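PDB 7BTX: MDM10 isoform 1 from Saccharomyces cerevisiae, which belongs to the ERMES complex tethering the endoplasmic reticulum to mitochondria and takes part in late assembly of the TOM complex of the mitochondrial outer membrane. Local coordinates for residues D[3-8]-D[168-173]; D[41-46]-D[487-492]; D[56-61]-D[68-73]; D[312-317]-D[413-418]. All blocks are in the same frame, centred on the assembly; numbering follows the deposited sequence.

Interaction 1 (D[3-8]-D[168-173]); sequences PYMDQV and MLKGVS
Met5 meets Lys170 inside the beta-barrel, where the start of the N-terminal helix 5-16 faces the lumenal side of strand 165-174. The tightly packed part is the meeting of their two flexible side chains, which cross obliquely. The sulfur carries most of it: Met5 SD lies 3.7 Å from Lys170 CE and equally close to Lys170 CG, so it rests against the methylene chain of the lysine rather than against its charge. A long, extended lysine suits this place, since its carbons offer apolar surface far from its own backbone; the nearest CA atoms, of Met5 and Lys170, are 9.2 Å apart. Met5 bends at its last torsion (chi3 -82°), and CE ends up 4.2 Å from Gly171 O and 4.4 Å from Val172 CG2. The same methionine also packs on Tyr143, Glu154 and Met156 of neighbouring strands, while Leu9, farther along the helix, touches Lys170. A pliable thioether can fit so varied a set of neighbours. Val172 is also reached by an acidic side chain of another protein chain.

The loose side belongs to Asp6, which is partly exposed and touches strand 165-174 little. Its carboxylate is close enough to the ammonium group for the opposite charges to attract, though they do not form a salt bridge, and any electrostatic gain is probably modest. The side chains of Asp6 and Lys170 stand at about a right angle, with 4.1 Å between Asp6 OD1 and Lys170 NZ.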
# COMPACT_ATOMS: atom_id res chain seq x y z
N PRO D 3 -19.47 -15.18 9.92
CA PRO D 3 -19.80 -14.53 8.65
C PRO D 3 -21.23 -14.03 8.62
O PRO D 3 -22.00 -14.37 9.52
CB PRO D 3 -19.58 -15.65 7.63
CG PRO D 3 -18.58 -16.54 8.27
CD PRO D 3 -18.90 -16.52 9.73
N TYR D 4 -21.59 -13.24 7.61
CA TYR D 4 -22.93 -12.68 7.58
C TYR D 4 -23.91 -13.62 6.90
O TYR D 4 -25.11 -13.60 7.20
CB TYR D 4 -22.94 -11.32 6.87
CG TYR D 4 -24.13 -10.47 7.25
CD1 TYR D 4 -24.27 -9.99 8.54
CD2 TYR D 4 -25.11 -10.17 6.31
CE1 TYR D 4 -25.36 -9.21 8.89
CE2 TYR D 4 -26.21 -9.40 6.66
CZ TYR D 4 -26.32 -8.92 7.95
OH TYR D 4 -27.40 -8.15 8.31
N MET D 5 -23.43 -14.44 5.96
CA MET D 5 -24.32 -15.34 5.23
C MET D 5 -24.83 -16.46 6.13
O MET D 5 -25.90 -17.02 5.88
CB MET D 5 -23.59 -15.92 4.02
CG MET D 5 -24.49 -16.37 2.90
SD MET D 5 -23.78 -17.70 1.92
CE MET D 5 -22.72 -16.82 0.79
N ASP D 6 -24.09 -16.79 7.19
CA ASP D 6 -24.50 -17.87 8.08
C ASP D 6 -25.37 -17.38 9.22
O ASP D 6 -25.95 -18.21 9.93
CB ASP D 6 -23.28 -18.60 8.63
CG ASP D 6 -22.29 -18.97 7.56
OD1 ASP D 6 -22.70 -19.58 6.55
OD2 ASP D 6 -21.09 -18.65 7.72
N GLN D 7 -25.47 -16.07 9.44
CA GLN D 7 -26.43 -15.58 10.42
C GLN D 7 -27.69 -15.06 9.76
O GLN D 7 -28.71 -14.90 10.43
CB GLN D 7 -25.80 -14.50 11.30
CG GLN D 7 -25.01 -13.44 10.58
CD GLN D 7 -24.18 -12.59 11.52
OE1 GLN D 7 -24.44 -12.55 12.72
NE2 GLN D 7 -23.17 -11.92 10.99
N VAL D 8 -27.64 -14.77 8.45
CA VAL D 8 -28.86 -14.66 7.67
C VAL D 8 -29.53 -16.02 7.58
O VAL D 8 -30.75 -16.15 7.72
CB VAL D 8 -28.55 -14.08 6.27
CG1 VAL D 8 -29.75 -14.18 5.37
CG2 VAL D 8 -28.12 -12.65 6.36
N MET D 168 -31.36 -25.09 -1.26
CA MET D 168 -30.47 -23.99 -0.97
C MET D 168 -29.42 -23.87 -2.06
O MET D 168 -28.87 -24.88 -2.50
CB MET D 168 -29.77 -24.17 0.37
CG MET D 168 -30.52 -23.62 1.55
SD MET D 168 -29.42 -23.55 2.96
CE MET D 168 -27.97 -22.84 2.20
N LEU D 169 -29.14 -22.64 -2.47
CA LEU D 169 -28.03 -22.33 -3.35
C LEU D 169 -27.07 -21.40 -2.62
O LEU D 169 -27.48 -20.62 -1.76
CB LEU D 169 -28.51 -21.67 -4.64
CG LEU D 169 -28.79 -22.58 -5.83
CD1 LEU D 169 -29.81 -21.94 -6.73
CD2 LEU D 169 -27.51 -22.82 -6.59
N LYS D 170 -25.79 -21.50 -2.96
CA LYS D 170 -24.78 -20.68 -2.28
C LYS D 170 -23.65 -20.42 -3.28
O LYS D 170 -22.76 -21.26 -3.44
CB LYS D 170 -24.27 -21.34 -1.03
CG LYS D 170 -24.87 -20.86 0.26
CD LYS D 170 -24.47 -21.77 1.39
CE LYS D 170 -24.70 -21.14 2.74
NZ LYS D 170 -24.50 -22.12 3.84
N GLY D 171 -23.69 -19.26 -3.92
CA GLY D 171 -22.63 -18.87 -4.82
C GLY D 171 -21.65 -17.93 -4.17
O GLY D 171 -21.99 -17.12 -3.31
N VAL D 172 -20.39 -18.05 -4.59
CA VAL D 172 -19.31 -17.17 -4.17
C VAL D 172 -18.44 -16.93 -5.40
O VAL D 172 -18.00 -17.88 -6.05
CB VAL D 172 -18.49 -17.77 -3.01
CG1 VAL D 172 -17.12 -17.14 -2.94
CG2 VAL D 172 -19.19 -17.59 -1.69
N SER D 173 -18.20 -15.66 -5.74
CA SER D 173 -17.53 -15.29 -6.99
C SER D 173 -16.46 -14.24 -6.71
O SER D 173 -16.77 -13.05 -6.58
CB SER D 173 -18.55 -14.81 -8.01
OG SER D 173 -17.91 -14.39 -9.20

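Interaction 2 (D[41-46]-D[487-492]); sequences SAIHLQ and IQFQYS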
# COMPACT_ATOMS: atom_id res chain seq x y z
N SER D 41 -6.49 -9.35 15.53
CA SER D 41 -5.04 -9.22 15.39
C SER D 41 -4.60 -7.76 15.29
O SER D 41 -3.40 -7.49 15.22
CB SER D 41 -4.56 -10.00 14.17
OG SER D 41 -5.18 -9.53 12.99
N ALA D 42 -5.54 -6.83 15.30
CA ALA D 42 -5.25 -5.40 15.21
C ALA D 42 -6.48 -4.65 15.69
O ALA D 42 -7.53 -5.25 15.95
CB ALA D 42 -4.91 -4.98 13.78
N ILE D 43 -6.35 -3.33 15.81
CA ILE D 43 -7.50 -2.49 16.12
C ILE D 43 -8.36 -2.36 14.87
O ILE D 43 -7.86 -1.99 13.80
CB ILE D 43 -7.06 -1.12 16.63
CG1 ILE D 43 -5.89 -1.26 17.61
CG2 ILE D 43 -8.22 -0.40 17.28
CD1 ILE D 43 -6.26 -1.94 18.90
N HIS D 44 -9.64 -2.67 15.00
CA HIS D 44 -10.52 -2.83 13.85
C HIS D 44 -11.84 -2.16 14.15
O HIS D 44 -12.49 -2.48 15.15
CB HIS D 44 -10.72 -4.31 13.53
CG HIS D 44 -11.48 -4.57 12.27
ND1 HIS D 44 -10.86 -4.86 11.08
CD2 HIS D 44 -12.81 -4.59 12.02
CE1 HIS D 44 -11.77 -5.04 10.14
NE2 HIS D 44 -12.96 -4.88 10.69
N LEU D 45 -12.25 -1.22 13.30
CA LEU D 45 -13.51 -0.51 13.46
C LEU D 45 -14.47 -0.94 12.36
O LEU D 45 -14.05 -1.35 11.28
CB LEU D 45 -13.32 1.00 13.41
CG LEU D 45 -12.75 1.73 14.63
CD1 LEU D 45 -11.23 1.63 14.72
CD2 LEU D 45 -13.17 3.17 14.63
N GLN D 46 -15.76 -0.86 12.66
CA GLN D 46 -16.78 -1.28 11.70
C GLN D 46 -18.08 -0.57 12.01
O GLN D 46 -18.48 -0.47 13.16
CB GLN D 46 -16.98 -2.80 11.73
CG GLN D 46 -18.14 -3.28 10.89
CD GLN D 46 -18.09 -4.75 10.61
OE1 GLN D 46 -17.17 -5.45 11.03
NE2 GLN D 46 -19.09 -5.24 9.90
N ILE D 487 -8.23 -5.39 19.41
CA ILE D 487 -9.51 -4.83 19.84
C ILE D 487 -10.38 -4.68 18.59
O ILE D 487 -9.88 -4.55 17.48
CB ILE D 487 -9.33 -3.48 20.59
CG1 ILE D 487 -8.22 -3.60 21.63
CG2 ILE D 487 -10.57 -3.09 21.36
CD1 ILE D 487 -7.87 -2.30 22.30
N GLN D 488 -11.69 -4.74 18.78
CA GLN D 488 -12.63 -4.69 17.67
C GLN D 488 -13.87 -3.89 18.02
O GLN D 488 -14.79 -4.40 18.65
CB GLN D 488 -13.01 -6.10 17.24
CG GLN D 488 -13.92 -6.17 16.04
CD GLN D 488 -13.57 -7.33 15.14
OE1 GLN D 488 -12.58 -8.02 15.35
NE2 GLN D 488 -14.39 -7.55 14.12
N PHE D 489 -13.89 -2.62 17.63
CA PHE D 489 -15.06 -1.78 17.84
C PHE D 489 -16.04 -1.96 16.68
O PHE D 489 -15.65 -2.24 15.54
CB PHE D 489 -14.67 -0.31 17.97
CG PHE D 489 -13.60 -0.05 18.98
CD1 PHE D 489 -12.26 -0.03 18.61
CD2 PHE D 489 -13.92 0.19 20.30
CE1 PHE D 489 -11.28 0.22 19.55
CE2 PHE D 489 -12.94 0.44 21.24
CZ PHE D 489 -11.62 0.45 20.86
N GLN D 490 -17.32 -1.79 16.97
CA GLN D 490 -18.35 -2.11 15.99
C GLN D 490 -19.63 -1.39 16.35
O GLN D 490 -20.03 -1.38 17.51
CB GLN D 490 -18.58 -3.63 15.94
CG GLN D 490 -19.81 -4.06 15.20
CD GLN D 490 -19.74 -5.51 14.83
OE1 GLN D 490 -18.66 -6.09 14.74
NE2 GLN D 490 -20.90 -6.12 14.62
N TYR D 491 -20.26 -0.78 15.35
CA TYR D 491 -21.56 -0.14 15.50
C TYR D 491 -22.48 -0.62 14.39
O TYR D 491 -22.03 -0.91 13.28
CB TYR D 491 -21.41 1.39 15.46
CG TYR D 491 -22.71 2.14 15.59
CD1 TYR D 491 -23.41 2.14 16.78
CD2 TYR D 491 -23.23 2.85 14.52
CE1 TYR D 491 -24.59 2.83 16.91
CE2 TYR D 491 -24.42 3.53 14.64
CZ TYR D 491 -25.09 3.52 15.83
OH TYR D 491 -26.27 4.20 15.95
N SER D 492 -23.76 -0.76 14.70
CA SER D 492 -24.72 -1.25 13.72
C SER D 492 -26.10 -0.75 14.07
O SER D 492 -26.43 -0.55 15.24
CB SER D 492 -24.73 -2.77 13.64
OG SER D 492 -23.54 -3.26 13.03
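Tyr491 N donates to Gln46 O at 2.8 Å (N-H...O angle 158°), a nearly straight bond in the parallel seam that closes the beta-barrel, where the first strand, 44-48, lies beside the last. Parallel pairing of first and last strands is characteristic of mitochondrial outer-membrane barrels with an odd number of strands. Two weaker bonds bracket His44 on the same edge: His44 N reaches Ile487 O at 3.1 Å, and Phe489 N reaches His44 O at 2.9 Å. Alpha hydrogens supplement them, as where Gln488 CA approaches His44 O.

The side chains of the two strands divide between the faces of the wall. Polar residues suit the face turned to the lumen: His44 and Gln488 lie side by side, His44 CD2 4.0 Å from Gln488 NE2, with ring and amide planes 43° apart, and Gln46 runs alongside Gln490, each chain extended. Apolar residues take the outer face, which suits a barrel in a membrane. There Ile43 CD1 packs at 3.7 Å on Ile487 CG1. The other branch of Ile43, CG2, is anti to the backbone N and touches the Phe489 ring at its edge, in the ring plane, 3.9 Å from CE1.

Interaction 3 (D[56-61]-D[68-73]); sequences FNSLDF and NGSLSY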
# COMPACT_ATOMS: atom_id res chain seq x y z
N PHE D 56 -28.46 -3.33 2.79
CA PHE D 56 -27.63 -3.01 3.94
C PHE D 56 -26.26 -2.58 3.47
O PHE D 56 -25.72 -3.13 2.50
CB PHE D 56 -27.48 -4.21 4.89
CG PHE D 56 -28.77 -4.86 5.27
CD1 PHE D 56 -29.43 -4.47 6.42
CD2 PHE D 56 -29.32 -5.87 4.50
CE1 PHE D 56 -30.62 -5.07 6.78
CE2 PHE D 56 -30.50 -6.45 4.84
CZ PHE D 56 -31.16 -6.06 5.98
N ASN D 57 -25.68 -1.61 4.16
CA ASN D 57 -24.32 -1.16 3.92
C ASN D 57 -23.44 -1.46 5.12
O ASN D 57 -23.84 -1.24 6.26
CB ASN D 57 -24.29 0.33 3.62
CG ASN D 57 -24.39 0.61 2.15
OD1 ASN D 57 -23.63 0.08 1.36
ND2 ASN D 57 -25.36 1.42 1.77
N SER D 58 -22.24 -1.94 4.84
CA SER D 58 -21.21 -2.17 5.83
C SER D 58 -19.97 -1.40 5.44
O SER D 58 -19.78 -1.05 4.28
CB SER D 58 -20.89 -3.66 5.97
OG SER D 58 -19.84 -3.88 6.88
N LEU D 59 -19.13 -1.12 6.43
CA LEU D 59 -17.84 -0.47 6.21
C LEU D 59 -16.92 -0.84 7.35
O LEU D 59 -17.33 -0.74 8.51
CB LEU D 59 -17.98 1.04 6.11
CG LEU D 59 -16.77 1.93 5.83
CD1 LEU D 59 -17.25 3.03 5.01
CD2 LEU D 59 -16.16 2.53 7.07
N ASP D 60 -15.70 -1.21 7.03
CA ASP D 60 -14.71 -1.49 8.06
C ASP D 60 -13.35 -0.98 7.63
O ASP D 60 -13.03 -0.95 6.44
CB ASP D 60 -14.63 -2.98 8.39
CG ASP D 60 -14.59 -3.84 7.15
OD1 ASP D 60 -14.94 -3.34 6.08
OD2 ASP D 60 -14.18 -5.02 7.25
N PHE D 61 -12.56 -0.58 8.62
CA PHE D 61 -11.16 -0.28 8.41
C PHE D 61 -10.40 -0.67 9.66
O PHE D 61 -10.92 -0.54 10.77
CB PHE D 61 -10.92 1.20 8.07
CG PHE D 61 -11.29 2.16 9.16
CD1 PHE D 61 -12.60 2.58 9.32
CD2 PHE D 61 -10.32 2.68 10.00
CE1 PHE D 61 -12.95 3.47 10.32
CE2 PHE D 61 -10.66 3.57 11.00
CZ PHE D 61 -11.97 3.97 11.15
N ASN D 68 -12.77 -0.65 3.75
CA ASN D 68 -13.47 -1.62 2.92
C ASN D 68 -14.96 -1.37 3.08
O ASN D 68 -15.38 -0.46 3.80
CB ASN D 68 -13.11 -3.06 3.32
CG ASN D 68 -11.64 -3.25 3.55
OD1 ASN D 68 -10.82 -3.00 2.68
ND2 ASN D 68 -11.29 -3.70 4.75
N GLY D 69 -15.77 -2.19 2.44
CA GLY D 69 -17.20 -2.03 2.54
C GLY D 69 -17.91 -3.12 1.78
O GLY D 69 -17.29 -3.94 1.09
N SER D 70 -19.23 -3.12 1.91
CA SER D 70 -20.06 -4.13 1.28
C SER D 70 -21.48 -3.61 1.12
O SER D 70 -21.96 -2.83 1.94
CB SER D 70 -20.07 -5.42 2.10
OG SER D 70 -21.04 -5.37 3.12
N LEU D 71 -22.13 -4.04 0.04
CA LEU D 71 -23.54 -3.75 -0.21
C LEU D 71 -24.28 -5.07 -0.24
O LEU D 71 -24.06 -5.88 -1.13
CB LEU D 71 -23.73 -3.01 -1.53
CG LEU D 71 -25.10 -2.45 -1.88
CD1 LEU D 71 -25.38 -1.24 -1.06
CD2 LEU D 71 -25.12 -2.07 -3.34
N SER D 72 -25.17 -5.27 0.72
CA SER D 72 -25.95 -6.49 0.82
C SER D 72 -27.35 -6.25 0.30
O SER D 72 -27.89 -5.16 0.42
CB SER D 72 -26.01 -6.99 2.26
OG SER D 72 -24.72 -7.27 2.75
N TYR D 73 -27.93 -7.28 -0.31
CA TYR D 73 -29.34 -7.30 -0.65
C TYR D 73 -29.95 -8.47 0.11
O TYR D 73 -29.34 -9.53 0.18
CB TYR D 73 -29.56 -7.45 -2.16
CG TYR D 73 -31.01 -7.57 -2.55
CD1 TYR D 73 -31.82 -6.45 -2.59
CD2 TYR D 73 -31.57 -8.79 -2.87
CE1 TYR D 73 -33.14 -6.55 -2.94
CE2 TYR D 73 -32.89 -8.90 -3.21
CZ TYR D 73 -33.67 -7.77 -3.25
OH TYR D 73 -34.99 -7.85 -3.59
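The beta hairpin of strands 55-62 and 68-76 is an antiparallel pair in the barrel wall, with hydrogen-bonded pairs Phe56-Ser72 and Ser58-Ser70. In the first, Ser72 N gives Phe56 O a bond of 2.8 Å lying in the carbonyl plane, while Phe56 N returns one to Ser72 O at 3.0 Å from above that carbonyl's plane. Ser58 N bonds Ser70 O at 3.0 Å, and Ser70 N returns a bond to Ser58 O. Near the turn, Asn68 N meets Asp60 O at 2.7 Å, almost in line with the C=O bond.

Small polar residues suit the lumenal face. Ser58 CB meets Ser70 OG, two short side chains at a closely paired position, and Ser72 OG is engaged by Arg145 of the next strand. On this face Phe56 turns its ring edge to Ser72 CB, 4.2 Å from CD2.

Across the wall, Asn57, Leu59 and Leu71 point outward, where another protein chain packs against all three; Leu59 and Leu71 give this face apolar surface. The Asn57 amide is buried, and its oxygen receives a weak hydrogen bond from Tyr148. Leu71 runs alongside that amide, CG anti to the backbone N (chi1 -172°); its CD1 lies 3.8 Å from Asn57 CG.

Interaction 4 (D[312-317]-D[413-418]); sequences EFWQKK and TSVWKL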
# COMPACT_ATOMS: atom_id res chain seq x y z
N GLU D 312 -16.29 -20.41 28.86
CA GLU D 312 -16.91 -19.09 28.68
C GLU D 312 -17.78 -18.68 29.87
O GLU D 312 -18.35 -19.52 30.57
CB GLU D 312 -17.74 -18.97 27.40
CG GLU D 312 -19.19 -19.40 27.49
CD GLU D 312 -19.94 -19.14 26.20
OE1 GLU D 312 -19.32 -18.64 25.24
OE2 GLU D 312 -21.15 -19.44 26.14
N PHE D 313 -17.79 -17.38 30.14
CA PHE D 313 -18.56 -16.82 31.23
C PHE D 313 -19.42 -15.68 30.70
O PHE D 313 -19.00 -14.93 29.82
CB PHE D 313 -17.62 -16.33 32.33
CG PHE D 313 -18.31 -15.76 33.53
CD1 PHE D 313 -19.30 -16.46 34.18
CD2 PHE D 313 -17.93 -14.52 34.02
CE1 PHE D 313 -19.93 -15.92 35.30
CE2 PHE D 313 -18.55 -13.97 35.13
CZ PHE D 313 -19.55 -14.68 35.77
N TRP D 314 -20.63 -15.56 31.22
CA TRP D 314 -21.53 -14.51 30.80
C TRP D 314 -21.75 -13.54 31.95
O TRP D 314 -21.35 -13.81 33.09
CB TRP D 314 -22.84 -15.12 30.30
CG TRP D 314 -22.79 -15.60 28.90
CD1 TRP D 314 -22.23 -16.76 28.46
CD2 TRP D 314 -23.32 -14.95 27.74
NE1 TRP D 314 -22.37 -16.87 27.10
CE2 TRP D 314 -23.04 -15.78 26.63
CE3 TRP D 314 -24.01 -13.76 27.53
CZ2 TRP D 314 -23.42 -15.44 25.33
CZ3 TRP D 314 -24.39 -13.43 26.24
CH2 TRP D 314 -24.09 -14.27 25.16
N GLN D 315 -22.40 -12.41 31.66
CA GLN D 315 -22.84 -11.43 32.64
C GLN D 315 -23.86 -10.53 31.96
O GLN D 315 -23.91 -10.46 30.73
CB GLN D 315 -21.66 -10.63 33.20
CG GLN D 315 -21.90 -9.88 34.52
CD GLN D 315 -21.92 -10.77 35.75
OE1 GLN D 315 -22.76 -11.65 35.90
NE2 GLN D 315 -20.97 -10.53 36.66
N LYS D 316 -24.69 -9.84 32.74
CA LYS D 316 -25.70 -8.94 32.21
C LYS D 316 -25.85 -7.80 33.21
O LYS D 316 -25.43 -7.91 34.37
CB LYS D 316 -26.99 -9.72 31.92
CG LYS D 316 -27.90 -9.07 30.91
CD LYS D 316 -28.98 -10.04 30.48
CE LYS D 316 -29.97 -9.35 29.56
NZ LYS D 316 -30.73 -8.31 30.30
N LYS D 317 -26.45 -6.70 32.79
CA LYS D 317 -26.35 -5.48 33.58
C LYS D 317 -27.62 -4.66 33.36
O LYS D 317 -28.44 -4.97 32.49
CB LYS D 317 -25.06 -4.72 33.19
CG LYS D 317 -24.53 -3.67 34.18
CD LYS D 317 -23.21 -3.09 33.70
CE LYS D 317 -22.63 -2.10 34.70
NZ LYS D 317 -23.43 -0.85 34.78
N THR D 413 -23.89 -6.36 28.15
CA THR D 413 -23.79 -7.82 28.09
C THR D 413 -22.32 -8.18 27.89
O THR D 413 -21.76 -7.90 26.82
CB THR D 413 -24.64 -8.39 26.96
OG1 THR D 413 -26.00 -7.96 27.11
CG2 THR D 413 -24.61 -9.89 27.00
N SER D 414 -21.71 -8.80 28.89
CA SER D 414 -20.30 -9.13 28.87
C SER D 414 -20.12 -10.63 28.69
O SER D 414 -20.84 -11.43 29.30
CB SER D 414 -19.63 -8.70 30.18
OG SER D 414 -19.76 -7.31 30.37
N VAL D 415 -19.18 -11.02 27.84
CA VAL D 415 -18.85 -12.42 27.61
C VAL D 415 -17.34 -12.56 27.69
O VAL D 415 -16.62 -11.96 26.89
CB VAL D 415 -19.34 -12.92 26.24
CG1 VAL D 415 -18.91 -14.35 26.03
CG2 VAL D 415 -20.83 -12.83 26.12
N TRP D 416 -16.86 -13.36 28.63
CA TRP D 416 -15.45 -13.70 28.74
C TRP D 416 -15.25 -15.12 28.24
O TRP D 416 -16.03 -16.01 28.56
CB TRP D 416 -14.98 -13.60 30.19
CG TRP D 416 -15.15 -12.27 30.79
CD1 TRP D 416 -16.28 -11.75 31.33
CD2 TRP D 416 -14.14 -11.26 30.92
NE1 TRP D 416 -16.05 -10.47 31.78
CE2 TRP D 416 -14.74 -10.15 31.54
CE3 TRP D 416 -12.79 -11.19 30.56
CZ2 TRP D 416 -14.04 -8.99 31.82
CZ3 TRP D 416 -12.10 -10.04 30.84
CH2 TRP D 416 -12.72 -8.95 31.46
N LYS D 417 -14.20 -15.33 27.44
CA LYS D 417 -14.04 -16.62 26.77
C LYS D 417 -12.57 -17.03 26.83
O LYS D 417 -11.72 -16.43 26.17
CB LYS D 417 -14.53 -16.56 25.33
CG LYS D 417 -16.03 -16.55 25.16
CD LYS D 417 -16.42 -16.11 23.77
CE LYS D 417 -16.24 -17.24 22.78
NZ LYS D 417 -17.30 -18.27 22.92
N LEU D 418 -12.28 -18.08 27.59
CA LEU D 418 -10.95 -18.67 27.59
C LEU D 418 -10.93 -19.94 26.76
O LEU D 418 -11.95 -20.61 26.58
CB LEU D 418 -10.50 -18.98 29.02
CG LEU D 418 -9.96 -17.87 29.93
CD1 LEU D 418 -11.07 -17.00 30.51
CD2 LEU D 418 -9.13 -18.49 31.03
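Trp314 sets CG anti to its carbonyl carbon (chi1 -82°), and Val415 sets CG1 anti to its backbone N, which leaves CG2 beside that N and under the indole. Their strands, 313-316 and 413-420, are antiparallel neighbours in the beta-barrel wall. Val415 CG2 lies over one face of the indole, 3.4 Å from the centroid of the six-membered ring, a CH-pi contact for which a branched side chain and a broad ring are well matched. Thr413 CG2 touches the ring edge at CZ3, 3.6 Å away.

Glu312 uses both carboxylate oxygens. OE1 forms a salt bridge with Lys417 NZ at 3.1 Å; the lysine also donates to Thr33 O of the N-terminal region, so its charge ties the wall to that region.

Backbone bonds join Phe313 and Trp416 in both directions, Phe313 N to Trp416 O at 2.7 Å. Their aromatic side chains share the opposite, outward face of the sheet, as suits a membrane barrel. The second Glu312 oxygen, OE2, sits in the indole plane and accepts Trp314 NE1 at 3.0 Å, from 80° above the carboxylate plane.

Three of the contacts belong to one run of barrel wall. Interactions 2 and 3 touch directly: strand 55-62 follows strand 44-48 in the chain and lies next to it in the sheet, Leu45 N probably bonds Phe61 O at 2.9 Å, and His44 packs against Asp60, so the parallel closure passes straight into the first hairpins. Interaction 1 reaches the same sheet from the lumen, its centre about 15 Å from that of interaction 3 and their nearest atoms about 5 Å apart. Interaction 4 lies across the barrel, on the other side of the chain's centre from interaction 1, with centres about 28 Å apart. Its centre is about 18 Å from that of interaction 2, whose closure brings together segments 441 residues apart.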